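Local coordinates for acyl carrier protein (Thermotoga maritima, PDB 1VKU) that probably carries the growing acyl chain during fatty acid biosynthesis, tethered through a phosphopantetheine arm that is absent here, at residues A[22-32]-A[37-48]. Sequence-based numbering, arbitrary orientation.
Sequences FVEIASEKMGK and VDEENTFKELGF
F22 meets F43 and F48 at the far end of its ring. The pair with F43 is an offset edge-to-face arrangement, with the edge of F43 toward the face of F22 and planes at 72°. F22 CZ lies 3.5 Å from F43 CE1. F48 is turned obliquely, with its CZ 3.7 Å from F22 CE1. V37 CG1 and L46 CD1 sit at the edge of the F22 ring, near its plane. With CG opposite the backbone N (chi1 167°), the F22 ring leaves helix 14-28 toward the loop. With an alanine in place of F22, a gap would probably open between helix and loop, and the F43 and F48 rings would lose a partner. V23 and V37 add a contact of methyls, CG2 to CG2 at 3.6 Å. A26 CB touches the edge of F48, in its plane.

K32 can add a polar link. In one of its two modelled conformers, NZ donates to L46 O at 2.8 Å, in the carbonyl plane and on a lone pair, so the bond may be only partly occupied. L46 lies in a type I turn from K44 to G47, and F48 N bonds to F43 O. L56 of helix 50-64 also packs on F22 and F43. Just before S50, the predicted phosphopantetheine site, the loop is thus held to the first helix mainly by apolar ring packing, with the K32 bond secondary.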
loop_
_atom_site.group_PDB
_atom_site.type_symbol
_atom_site.label_atom_id
_atom_site.label_comp_id
_atom_site.label_asym_id
_atom_site.label_seq_id
_atom_site.Cartn_x
_atom_site.Cartn_y
_atom_site.Cartn_z
ATOM N N PHE A 22 -2.900 3.722 -3.588
ATOM C CA PHE A 22 -2.725 2.329 -3.946
ATOM C C PHE A 22 -3.361 2.033 -5.326
ATOM O O PHE A 22 -2.709 1.482 -6.186
ATOM C CB PHE A 22 -3.341 1.455 -2.869
ATOM C CG PHE A 22 -3.512 0.019 -3.251
ATOM C CD1 PHE A 22 -2.540 -0.661 -3.971
ATOM C CD2 PHE A 22 -4.646 -0.668 -2.854
ATOM C CE1 PHE A 22 -2.709 -1.989 -4.314
ATOM C CE2 PHE A 22 -4.821 -2.004 -3.190
ATOM C CZ PHE A 22 -3.860 -2.663 -3.923
ATOM N N VAL A 23 -4.614 2.425 -5.543
ATOM C CA VAL A 23 -5.292 2.162 -6.828
ATOM C C VAL A 23 -4.562 2.841 -8.002
ATOM O O VAL A 23 -4.406 2.247 -9.079
ATOM C CB VAL A 23 -6.766 2.542 -6.736
ATOM C CG1 VAL A 23 -7.485 2.483 -8.093
ATOM C CG2 VAL A 23 -7.433 1.602 -5.783
ATOM N N GLU A 24 -4.098 4.066 -7.789
ATOM C CA GLU A 24 -3.442 4.844 -8.840
ATOM C C GLU A 24 -2.105 4.232 -9.222
ATOM O O GLU A 24 -1.778 4.106 -10.411
ATOM C CB GLU A 24 -3.252 6.291 -8.368
ATOM C CG GLU A 24 -2.258 7.145 -9.152
ATOM C CD GLU A 24 -1.725 8.327 -8.327
ATOM O OE1 GLU A 24 -2.466 8.885 -7.476
ATOM O OE2 GLU A 24 -0.538 8.694 -8.507
ATOM N N ILE A 25 -1.336 3.856 -8.213
ATOM C CA ILE A 25 -0.054 3.197 -8.431
ATOM C C ILE A 25 -0.259 1.850 -9.117
ATOM O O ILE A 25 0.428 1.540 -10.067
ATOM C CB ILE A 25 0.695 2.991 -7.103
ATOM C CG1 ILE A 25 1.255 4.316 -6.573
ATOM C CG2 ILE A 25 1.816 1.983 -7.301
ATOM C CD1 ILE A 25 1.707 4.236 -5.159
ATOM N N ALA A 26 -1.216 1.049 -8.647
ATOM C CA ALA A 26 -1.488 -0.250 -9.291
ATOM C C ALA A 26 -1.793 -0.067 -10.764
ATOM O O ALA A 26 -1.308 -0.793 -11.610
ATOM C CB ALA A 26 -2.640 -0.964 -8.583
ATOM N N SER A 27 -2.573 0.958 -11.072
ATOM C CA SER A 27 -2.994 1.225 -12.428
ATOM C C SER A 27 -1.892 1.834 -13.278
ATOM O O SER A 27 -1.665 1.404 -14.418
ATOM C CB SER A 27 -4.182 2.179 -12.423
ATOM O OG SER A 27 -4.589 2.431 -13.749
ATOM N N GLU A 28 -1.238 2.858 -12.743
ATOM C CA GLU A 28 -0.263 3.613 -13.515
ATOM C C GLU A 28 1.106 2.970 -13.590
ATOM O O GLU A 28 1.726 2.978 -14.640
ATOM C CB GLU A 28 -0.120 5.011 -12.965
ATOM C CG GLU A 28 -1.190 5.954 -13.460
ATOM C CD GLU A 28 -1.105 7.302 -12.787
ATOM O OE1 GLU A 28 0.014 7.667 -12.333
ATOM O OE2 GLU A 28 -2.158 7.989 -12.713
ATOM N N LYS A 29 1.590 2.424 -12.486
ATOM C CA LYS A 29 2.906 1.811 -12.514
ATOM C C LYS A 29 2.848 0.334 -12.850
ATOM O O LYS A 29 3.785 -0.192 -13.426
ATOM C CB LYS A 29 3.629 1.986 -11.197
ATOM C CG LYS A 29 3.550 3.356 -10.618
ATOM C CD LYS A 29 4.308 4.309 -11.428
ATOM C CE LYS A 29 4.986 5.280 -10.525
ATOM N NZ LYS A 29 6.143 5.809 -11.268
HETATM N N MSE A 30 1.754 -0.337 -12.509
HETATM C CA MSE A 30 1.749 -1.800 -12.562
HETATM C C MSE A 30 0.774 -2.394 -13.567
HETATM O O MSE A 30 0.793 -3.592 -13.771
HETATM C CB MSE A 30 1.543 -2.375 -11.157
HETATM C CG MSE A 30 2.662 -1.946 -10.187
HETATM SE SE MSE A 30 2.284 -2.382 -8.361
HETATM C CE MSE A 30 2.885 -4.232 -8.455
ATOM N N GLY A 31 -0.058 -1.568 -14.199
ATOM C CA GLY A 31 -0.953 -2.033 -15.256
ATOM C C GLY A 31 -2.137 -2.872 -14.783
ATOM O O GLY A 31 -2.666 -3.705 -15.522
ATOM N N LYS A 32 -2.540 -2.663 -13.541
ATOM C CA LYS A 32 -3.560 -3.475 -12.899
ATOM C C LYS A 32 -4.713 -2.525 -12.646
ATOM O O LYS A 32 -4.529 -1.505 -12.010
ATOM C CB LYS A 32 -3.001 -4.076 -11.594
ATOM C CG LYS A 32 -3.885 -5.091 -10.882
ATOM C CD LYS A 32 -4.586 -6.065 -11.836
ATOM C CE LYS A 32 -5.135 -7.268 -11.066
ATOM N NZ LYS A 32 -4.030 -7.911 -10.309
ATOM N N VAL A 37 -11.598 -0.948 -4.420
ATOM C CA VAL A 37 -10.839 -1.660 -3.419
ATOM C C VAL A 37 -11.468 -1.613 -2.020
ATOM O O VAL A 37 -11.800 -0.538 -1.520
ATOM C CB VAL A 37 -9.400 -1.108 -3.401
ATOM C CG1 VAL A 37 -8.645 -1.539 -2.178
ATOM C CG2 VAL A 37 -8.674 -1.548 -4.665
ATOM N N ASP A 38 -11.619 -2.786 -1.403
ATOM C CA ASP A 38 -11.882 -2.897 0.022
ATOM C C ASP A 38 -10.566 -3.217 0.746
ATOM O O ASP A 38 -9.832 -4.111 0.353
ATOM C CB ASP A 38 -12.924 -3.982 0.263
ATOM C CG ASP A 38 -13.360 -4.096 1.727
ATOM O OD1 ASP A 38 -12.535 -4.002 2.646
ATOM O OD2 ASP A 38 -14.532 -4.322 2.064
ATOM N N GLU A 39 -10.262 -2.451 1.785
ATOM C CA GLU A 39 -9.141 -2.699 2.678
ATOM C C GLU A 39 -8.995 -4.129 3.208
ATOM O O GLU A 39 -7.888 -4.553 3.558
ATOM C CB GLU A 39 -9.321 -1.834 3.904
ATOM C CG GLU A 39 -8.467 -0.600 3.957
ATOM C CD GLU A 39 -8.581 0.075 5.304
ATOM O OE1 GLU A 39 -8.770 -0.637 6.313
ATOM O OE2 GLU A 39 -8.503 1.315 5.363
ATOM N N GLU A 40 -10.112 -4.839 3.315
ATOM C CA GLU A 40 -10.143 -6.183 3.860
ATOM C C GLU A 40 -9.708 -7.246 2.871
ATOM O O GLU A 40 -9.463 -8.370 3.277
ATOM C CB GLU A 40 -11.544 -6.534 4.381
ATOM C CG GLU A 40 -11.960 -5.794 5.647
ATOM C CD GLU A 40 -11.008 -6.017 6.823
ATOM O OE1 GLU A 40 -10.635 -7.186 7.089
ATOM O OE2 GLU A 40 -10.638 -5.017 7.492
ATOM N N ASN A 41 -9.637 -6.901 1.586
ATOM C CA ASN A 41 -9.115 -7.807 0.558
ATOM C C ASN A 41 -7.654 -8.165 0.790
ATOM O O ASN A 41 -6.831 -7.294 1.106
ATOM C CB ASN A 41 -9.163 -7.167 -0.843
ATOM C CG ASN A 41 -10.566 -6.772 -1.292
ATOM O OD1 ASN A 41 -10.765 -5.696 -1.896
ATOM N ND2 ASN A 41 -11.533 -7.626 -1.014
ATOM N N THR A 42 -7.311 -9.426 0.565
ATOM C CA THR A 42 -5.913 -9.813 0.570
ATOM C C THR A 42 -5.297 -9.373 -0.737
ATOM O O THR A 42 -5.978 -9.255 -1.761
ATOM C CB THR A 42 -5.772 -11.313 0.743
ATOM O OG1 THR A 42 -6.355 -11.974 -0.383
ATOM C CG2 THR A 42 -6.660 -11.790 1.883
ATOM N N PHE A 43 -4.000 -9.132 -0.719
ATOM C CA PHE A 43 -3.331 -8.808 -1.970
ATOM C C PHE A 43 -3.399 -9.953 -2.928
ATOM O O PHE A 43 -3.504 -9.754 -4.133
ATOM C CB PHE A 43 -1.891 -8.417 -1.716
ATOM C CG PHE A 43 -1.752 -7.013 -1.316
ATOM C CD1 PHE A 43 -1.887 -6.005 -2.263
ATOM C CD2 PHE A 43 -1.527 -6.682 0.008
ATOM C CE1 PHE A 43 -1.800 -4.682 -1.897
ATOM C CE2 PHE A 43 -1.417 -5.358 0.393
ATOM C CZ PHE A 43 -1.553 -4.358 -0.558
ATOM N N LYS A 44 -3.350 -11.154 -2.363
ATOM C CA LYS A 44 -3.399 -12.385 -3.102
ATOM C C LYS A 44 -4.681 -12.428 -3.896
ATOM O O LYS A 44 -4.659 -12.687 -5.095
ATOM C CB LYS A 44 -3.323 -13.580 -2.144
ATOM C CG LYS A 44 -3.550 -14.922 -2.796
ATOM C CD LYS A 44 -3.093 -16.045 -1.887
ATOM C CE LYS A 44 -3.060 -17.372 -2.626
ATOM N NZ LYS A 44 -4.383 -18.037 -2.645
ATOM N N GLU A 45 -5.805 -12.170 -3.243
ATOM C CA GLU A 45 -7.046 -12.168 -3.983
ATOM C C GLU A 45 -7.138 -11.050 -5.025
ATOM O O GLU A 45 -7.824 -11.204 -6.013
ATOM C CB GLU A 45 -8.267 -12.201 -3.065
ATOM C CG GLU A 45 -8.726 -10.861 -2.543
ATOM C CD GLU A 45 -9.845 -11.033 -1.545
ATOM O OE1 GLU A 45 -10.900 -11.589 -1.914
ATOM O OE2 GLU A 45 -9.667 -10.637 -0.381
ATOM N N LEU A 46 -6.443 -9.942 -4.823
ATOM C CA LEU A 46 -6.416 -8.886 -5.840
ATOM C C LEU A 46 -5.496 -9.211 -7.013
ATOM O O LEU A 46 -5.378 -8.419 -7.946
ATOM C CB LEU A 46 -6.017 -7.544 -5.230
ATOM C CG LEU A 46 -7.038 -7.017 -4.235
ATOM C CD1 LEU A 46 -6.677 -5.616 -3.867
ATOM C CD2 LEU A 46 -8.428 -7.046 -4.837
ATOM N N GLY A 47 -4.860 -10.382 -6.956
ATOM C CA GLY A 47 -3.885 -10.828 -7.956
ATOM C C GLY A 47 -2.479 -10.287 -7.788
ATOM O O GLY A 47 -1.757 -10.188 -8.752
ATOM N N PHE A 48 -2.094 -9.901 -6.578
ATOM C CA PHE A 48 -0.724 -9.444 -6.351
ATOM C C PHE A 48 0.035 -10.594 -5.735
ATOM O O PHE A 48 -0.380 -11.129 -4.700
ATOM C CB PHE A 48 -0.676 -8.257 -5.385
ATOM C CG PHE A 48 -1.206 -6.970 -5.955
ATOM C CD1 PHE A 48 -2.581 -6.788 -6.155
ATOM C CD2 PHE A 48 -0.349 -5.925 -6.242
ATOM C CE1 PHE A 48 -3.073 -5.582 -6.674
ATOM C CE2 PHE A 48 -0.824 -4.719 -6.757
ATOM C CZ PHE A 48 -2.179 -4.541 -6.977
#